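Local structure of M32 carboxypeptidase (7A03) at residues A8-A13 / H77-A82; E73-P78 / N87-L92. The protein probably acts as a metal-dependent carboxypeptidase of the M32 family, cleaving amino acids from the C-terminal ends of peptides. All blocks are in the same frame, centred on the assembly; numbering follows the deposited sequence.

Contact 1: A8-A13 / H77-A82; sequences AEQYAA and HPELDA
The first turn of helix 9-37 packs against the loop that joins helix 65-74 to helix 82-100, the connection of an antiparallel helical hairpin. The loop holds a type I beta turn from His77 to Leu80, closed by a weak hydrogen bond from Leu80 N to His77 O at 3.5 Å. Gln10 carries much of the contact. Its CB leaves the helix toward the loop, and CG takes the crowded position between the backbone N and the carbonyl carbon (chi1 62°), where it lies 3.7 Å from His77 CE1, approaching the ring obliquely. CD follows at 3.9 Å from the same CE1. The chain bends at chi2, and the amide plane ends 11° from that of the imidazole, the two groups meeting tip to tip. The amide also meets the end of Glu79 tip to tip, the carboxylate plane turned 75° from it. That carboxylate sits at the edge of the His77 ring, in its plane, with His77 ND1 and Glu79 OE1 2.9 Å apart.

One residue on, Tyr11 swings CG anti to its backbone N, and its hydroxyl bonds to Asn87 of helix 82-100. Asp81 is the N-cap of that helix, its OD1 accepting from Gln84 N. Just before it, buried Leu80 supplies the apolar part of the contact: its CD1 lies 4.3 Å from Tyr11 CD1, meeting the phenol ring obliquely.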
loop_
_atom_site.group_PDB
_atom_site.type_symbol
_atom_site.label_atom_id
_atom_site.label_comp_id
_atom_site.label_asym_id
_atom_site.label_seq_id
_atom_site.Cartn_x
_atom_site.Cartn_y
_atom_site.Cartn_z
ATOM N N ALA A 8 -19.697 29.003 -13.972
ATOM C CA ALA A 8 -19.999 27.793 -13.210
ATOM C C ALA A 8 -20.543 26.675 -14.102
ATOM O O ALA A 8 -20.486 25.495 -13.747
ATOM C CB ALA A 8 -20.979 28.102 -12.089
ATOM N N GLU A 9 -21.078 27.060 -15.261
ATOM C CA GLU A 9 -21.626 26.081 -16.195
ATOM C C GLU A 9 -20.531 25.151 -16.706
ATOM O O GLU A 9 -20.715 23.928 -16.787
ATOM C CB GLU A 9 -22.274 26.837 -17.353
ATOM C CG GLU A 9 -23.261 26.054 -18.182
ATOM C CD GLU A 9 -24.145 26.971 -19.014
ATOM O OE1 GLU A 9 -25.302 26.599 -19.292
ATOM O OE2 GLU A 9 -23.682 28.074 -19.382
ATOM N N GLN A 10 -19.370 25.719 -17.020
ATOM C CA GLN A 10 -18.237 24.940 -17.502
ATOM C C GLN A 10 -17.657 24.041 -16.410
ATOM O O GLN A 10 -17.305 22.881 -16.674
ATOM C CB GLN A 10 -17.182 25.879 -18.099
ATOM C CG GLN A 10 -16.541 26.915 -17.147
ATOM C CD GLN A 10 -17.523 27.630 -16.222
ATOM O OE1 GLN A 10 -18.612 28.031 -16.642
ATOM N NE2 GLN A 10 -17.145 27.779 -14.955
ATOM N N TYR A 11 -17.542 24.544 -15.178
ATOM C CA TYR A 11 -17.082 23.663 -14.111
ATOM C C TYR A 11 -18.080 22.537 -13.872
ATOM O O TYR A 11 -17.683 21.390 -13.632
ATOM C CB TYR A 11 -16.787 24.439 -12.823
ATOM C CG TYR A 11 -16.125 23.576 -11.771
ATOM C CD1 TYR A 11 -14.752 23.398 -11.759
ATOM C CD2 TYR A 11 -16.884 22.920 -10.804
ATOM C CE1 TYR A 11 -14.139 22.585 -10.813
ATOM C CE2 TYR A 11 -16.286 22.106 -9.857
ATOM C CZ TYR A 11 -14.910 21.960 -9.859
ATOM O OH TYR A 11 -14.311 21.154 -8.926
ATOM N N ALA A 12 -19.384 22.838 -13.956
ATOM C CA ALA A 12 -20.382 21.786 -13.806
ATOM C C ALA A 12 -20.257 20.746 -14.911
ATOM O O ALA A 12 -20.483 19.557 -14.670
ATOM C CB ALA A 12 -21.792 22.380 -13.758
ATOM N N ALA A 13 -19.865 21.165 -16.122
ATOM C CA ALA A 13 -19.680 20.175 -17.185
ATOM C C ALA A 13 -18.458 19.303 -16.921
ATOM O O ALA A 13 -18.480 18.089 -17.179
ATOM C CB ALA A 13 -19.591 20.861 -18.551
ATOM N N HIS A 77 -9.540 30.114 -15.497
ATOM C CA HIS A 77 -10.620 30.747 -14.758
ATOM C C HIS A 77 -10.111 31.114 -13.370
ATOM O O HIS A 77 -10.132 30.268 -12.460
ATOM C CB HIS A 77 -11.829 29.814 -14.656
ATOM C CG HIS A 77 -12.720 29.830 -15.861
ATOM N ND1 HIS A 77 -14.052 30.178 -15.798
ATOM C CD2 HIS A 77 -12.474 29.525 -17.158
ATOM C CE1 HIS A 77 -14.587 30.095 -17.003
ATOM N NE2 HIS A 77 -13.651 29.700 -17.847
ATOM N N PRO A 78 -9.648 32.348 -13.148
ATOM C CA PRO A 78 -9.200 32.726 -11.803
ATOM C C PRO A 78 -10.343 32.865 -10.813
ATOM O O PRO A 78 -10.083 32.987 -9.608
ATOM C CB PRO A 78 -8.490 34.062 -12.035
ATOM C CG PRO A 78 -9.191 34.649 -13.217
ATOM C CD PRO A 78 -9.727 33.508 -14.054
ATOM N N GLU A 79 -11.587 32.833 -11.302
ATOM C CA GLU A 79 -12.778 32.921 -10.463
ATOM C C GLU A 79 -12.900 31.739 -9.508
ATOM O O GLU A 79 -13.393 31.898 -8.386
ATOM C CB GLU A 79 -14.001 32.941 -11.380
ATOM C CG GLU A 79 -13.810 32.030 -12.595
ATOM C CD GLU A 79 -15.108 31.604 -13.252
ATOM O OE1 GLU A 79 -15.458 32.187 -14.300
ATOM O OE2 GLU A 79 -15.771 30.678 -12.734
ATOM N N LEU A 80 -12.480 30.553 -9.937
ATOM C CA LEU A 80 -12.749 29.335 -9.185
ATOM C C LEU A 80 -12.065 29.354 -7.819
ATOM O O LEU A 80 -11.026 29.998 -7.621
ATOM C CB LEU A 80 -12.257 28.130 -9.981
ATOM C CG LEU A 80 -12.886 27.999 -11.365
ATOM C CD1 LEU A 80 -12.232 26.867 -12.119
ATOM C CD2 LEU A 80 -14.382 27.768 -11.214
ATOM N N ASP A 81 -12.666 28.638 -6.863
ATOM C CA ASP A 81 -12.099 28.535 -5.521
ATOM C C ASP A 81 -10.894 27.592 -5.513
ATOM O O ASP A 81 -10.535 26.990 -6.529
ATOM C CB ASP A 81 -13.168 28.181 -4.479
ATOM C CG ASP A 81 -13.716 26.764 -4.622
ATOM O OD1 ASP A 81 -12.950 25.813 -4.898
ATOM O OD2 ASP A 81 -14.932 26.591 -4.413
ATOM N N ALA A 82 -10.261 27.465 -4.343
ATOM C CA ALA A 82 -9.000 26.741 -4.245
ATOM C C ALA A 82 -9.179 25.283 -4.634
ATOM O O ALA A 82 -8.365 24.724 -5.380
ATOM C CB ALA A 82 -8.444 26.832 -2.822
#

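Contact 2: E73-P78 / N87-L92; sequences ELHHHP and NIALSL
The imidazole of His75 has Leu92 over one face and Ala89 at its edge. Leu92 CD2 lies 4.0 Å from the centroid of the His75 ring and 13° off the ring normal, which defines a CH-pi contact; the two side chains cross at about a right angle. Near the ring plane, Ala89 CB comes to 4.0 Å from His75 CE1. Ile88 CG2 approaches the same ring obliquely, 4.2 Å from His75 ND1, and also lies 3.7 Å from the backbone atom His75 N. The CB bond of His75 does not aim at the helix; the ring reaches it with chi1 at -148°, off the usual staggered values.

Beside this, Leu74 CD1 and Ile88 CD1 make a buried apolar contact at 3.6 Å, the side chains again crossing nearly at right angles. A type I turn runs from Leu74 to His77, with a hydrogen bond from His77 N to Leu74 O.

Helices 65-74 and 82-100 form an antiparallel helical hairpin, and the contact lies near its connecting loop. Leu71, one turn back, touches Ser91 and Leu92, while Tyr14 of helix 9-37 packs on Leu74 and bonds through its hydroxyl to Ser91 OG.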
loop_
_atom_site.group_PDB
_atom_site.type_symbol
_atom_site.label_atom_id
_atom_site.label_comp_id
_atom_site.label_asym_id
_atom_site.label_seq_id
_atom_site.Cartn_x
_atom_site.Cartn_y
_atom_site.Cartn_z
ATOM N N GLU A 73 -9.811 25.216 -20.876
ATOM C CA GLU A 73 -10.592 26.429 -20.651
ATOM C C GLU A 73 -10.677 26.764 -19.166
ATOM O O GLU A 73 -10.524 27.925 -18.772
ATOM C CB GLU A 73 -11.987 26.259 -21.247
ATOM C CG GLU A 73 -12.983 27.331 -20.854
ATOM C CD GLU A 73 -14.392 27.013 -21.334
ATOM O OE1 GLU A 73 -14.649 25.843 -21.701
ATOM O OE2 GLU A 73 -15.238 27.933 -21.350
ATOM N N LEU A 74 -10.892 25.755 -18.325
ATOM C CA LEU A 74 -11.036 25.988 -16.896
ATOM C C LEU A 74 -9.718 26.355 -16.231
ATOM O O LEU A 74 -9.733 26.983 -15.162
ATOM C CB LEU A 74 -11.647 24.752 -16.239
ATOM C CG LEU A 74 -13.145 24.639 -16.510
ATOM C CD1 LEU A 74 -13.632 23.198 -16.416
ATOM C CD2 LEU A 74 -13.868 25.523 -15.522
ATOM N N HIS A 75 -8.586 25.976 -16.830
ATOM C CA HIS A 75 -7.295 26.368 -16.274
ATOM C C HIS A 75 -7.134 27.883 -16.237
ATOM O O HIS A 75 -6.372 28.400 -15.412
ATOM C CB HIS A 75 -6.157 25.731 -17.072
ATOM C CG HIS A 75 -4.945 25.414 -16.250
ATOM N ND1 HIS A 75 -5.023 24.914 -14.967
ATOM C CD2 HIS A 75 -3.623 25.521 -16.531
ATOM C CE1 HIS A 75 -3.805 24.728 -14.493
ATOM N NE2 HIS A 75 -2.937 25.090 -15.421
ATOM N N HIS A 76 -7.839 28.610 -17.110
ATOM C CA HIS A 76 -7.739 30.065 -17.164
ATOM C C HIS A 76 -8.879 30.778 -16.442
ATOM O O HIS A 76 -9.155 31.944 -16.744
ATOM C CB HIS A 76 -7.631 30.582 -18.604
ATOM C CG HIS A 76 -6.781 29.735 -19.497
ATOM N ND1 HIS A 76 -7.218 29.279 -20.722
ATOM C CD2 HIS A 76 -5.519 29.265 -19.348
ATOM C CE1 HIS A 76 -6.263 28.566 -21.290
ATOM N NE2 HIS A 76 -5.222 28.540 -20.476
ATOM N N HIS A 77 -9.540 30.114 -15.497
ATOM C CA HIS A 77 -10.620 30.747 -14.758
ATOM C C HIS A 77 -10.111 31.114 -13.370
ATOM O O HIS A 77 -10.132 30.268 -12.460
ATOM C CB HIS A 77 -11.829 29.814 -14.656
ATOM C CG HIS A 77 -12.720 29.830 -15.861
ATOM N ND1 HIS A 77 -14.052 30.178 -15.798
ATOM C CD2 HIS A 77 -12.474 29.525 -17.158
ATOM C CE1 HIS A 77 -14.587 30.095 -17.003
ATOM N NE2 HIS A 77 -13.651 29.700 -17.847
ATOM N N PRO A 78 -9.648 32.348 -13.148
ATOM C CA PRO A 78 -9.200 32.726 -11.803
ATOM C C PRO A 78 -10.343 32.865 -10.813
ATOM O O PRO A 78 -10.083 32.987 -9.608
ATOM C CB PRO A 78 -8.490 34.062 -12.035
ATOM C CG PRO A 78 -9.191 34.649 -13.217
ATOM C CD PRO A 78 -9.727 33.508 -14.054
ATOM N N ASN A 87 -8.609 20.811 -8.448
ATOM C CA ASN A 87 -9.224 19.751 -9.251
ATOM C C ASN A 87 -8.884 19.895 -10.722
ATOM O O ASN A 87 -8.456 18.931 -11.369
ATOM C CB ASN A 87 -10.737 19.764 -9.054
ATOM C CG ASN A 87 -11.157 19.079 -7.770
ATOM O OD1 ASN A 87 -10.447 18.206 -7.265
ATOM N ND2 ASN A 87 -12.324 19.447 -7.248
ATOM N N ILE A 88 -9.067 21.102 -11.267
ATOM C CA ILE A 88 -8.760 21.337 -12.678
ATOM C C ILE A 88 -7.284 21.061 -12.960
ATOM O O ILE A 88 -6.941 20.392 -13.943
ATOM C CB ILE A 88 -9.169 22.764 -13.094
ATOM C CG1 ILE A 88 -10.680 22.960 -12.939
ATOM C CG2 ILE A 88 -8.744 23.051 -14.533
ATOM C CD1 ILE A 88 -11.511 21.986 -13.738
ATOM N N ALA A 89 -6.385 21.568 -12.105
ATOM C CA ALA A 89 -4.950 21.409 -12.357
ATOM C C ALA A 89 -4.536 19.939 -12.316
ATOM O O ALA A 89 -3.783 19.461 -13.183
ATOM C CB ALA A 89 -4.141 22.233 -11.352
ATOM N N LEU A 90 -5.014 19.207 -11.310
ATOM C CA LEU A 90 -4.638 17.805 -11.176
ATOM C C LEU A 90 -5.246 16.974 -12.293
ATOM O O LEU A 90 -4.587 16.084 -12.844
ATOM C CB LEU A 90 -5.055 17.270 -9.805
ATOM C CG LEU A 90 -4.204 17.817 -8.657
ATOM C CD1 LEU A 90 -4.703 17.292 -7.320
ATOM C CD2 LEU A 90 -2.747 17.456 -8.875
ATOM N N SER A 91 -6.493 17.269 -12.654
ATOM C CA SER A 91 -7.140 16.518 -13.718
ATOM C C SER A 91 -6.453 16.785 -15.051
ATOM O O SER A 91 -6.329 15.877 -15.880
ATOM C CB SER A 91 -8.625 16.892 -13.788
ATOM O OG SER A 91 -9.379 16.215 -12.793
ATOM N N LEU A 92 -5.981 18.020 -15.266
ATOM C CA LEU A 92 -5.222 18.331 -16.474
ATOM C C LEU A 92 -3.898 17.574 -16.506
ATOM O O LEU A 92 -3.489 17.082 -17.563
ATOM C CB LEU A 92 -4.992 19.844 -16.575
ATOM C CG LEU A 92 -4.329 20.359 -17.851
ATOM C CD1 LEU A 92 -5.141 19.973 -19.072
ATOM C CD2 LEU A 92 -4.168 21.860 -17.787
#

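How the contacts relate
From the N terminus the chain runs through 8-13, 73-78, 77-82 and 87-92, so the two contacts interlock rather than nest, and they share His77 and Pro78. Contact 1 closes a long loop: 63 residues separate its segments, 53 of them helical. Contact 2 closes a short one, with eight residues between its segments. Their centres are 8 Å apart on one side of the chain's centre, far out from it. Leu74 joins them, its CD2 lying 3.4 Å from Gln10 CG and 3.8 Å from Tyr11 N. Together they tie the start of helix 9-37 to helices 65-74 and 82-100 and to the connection between those two.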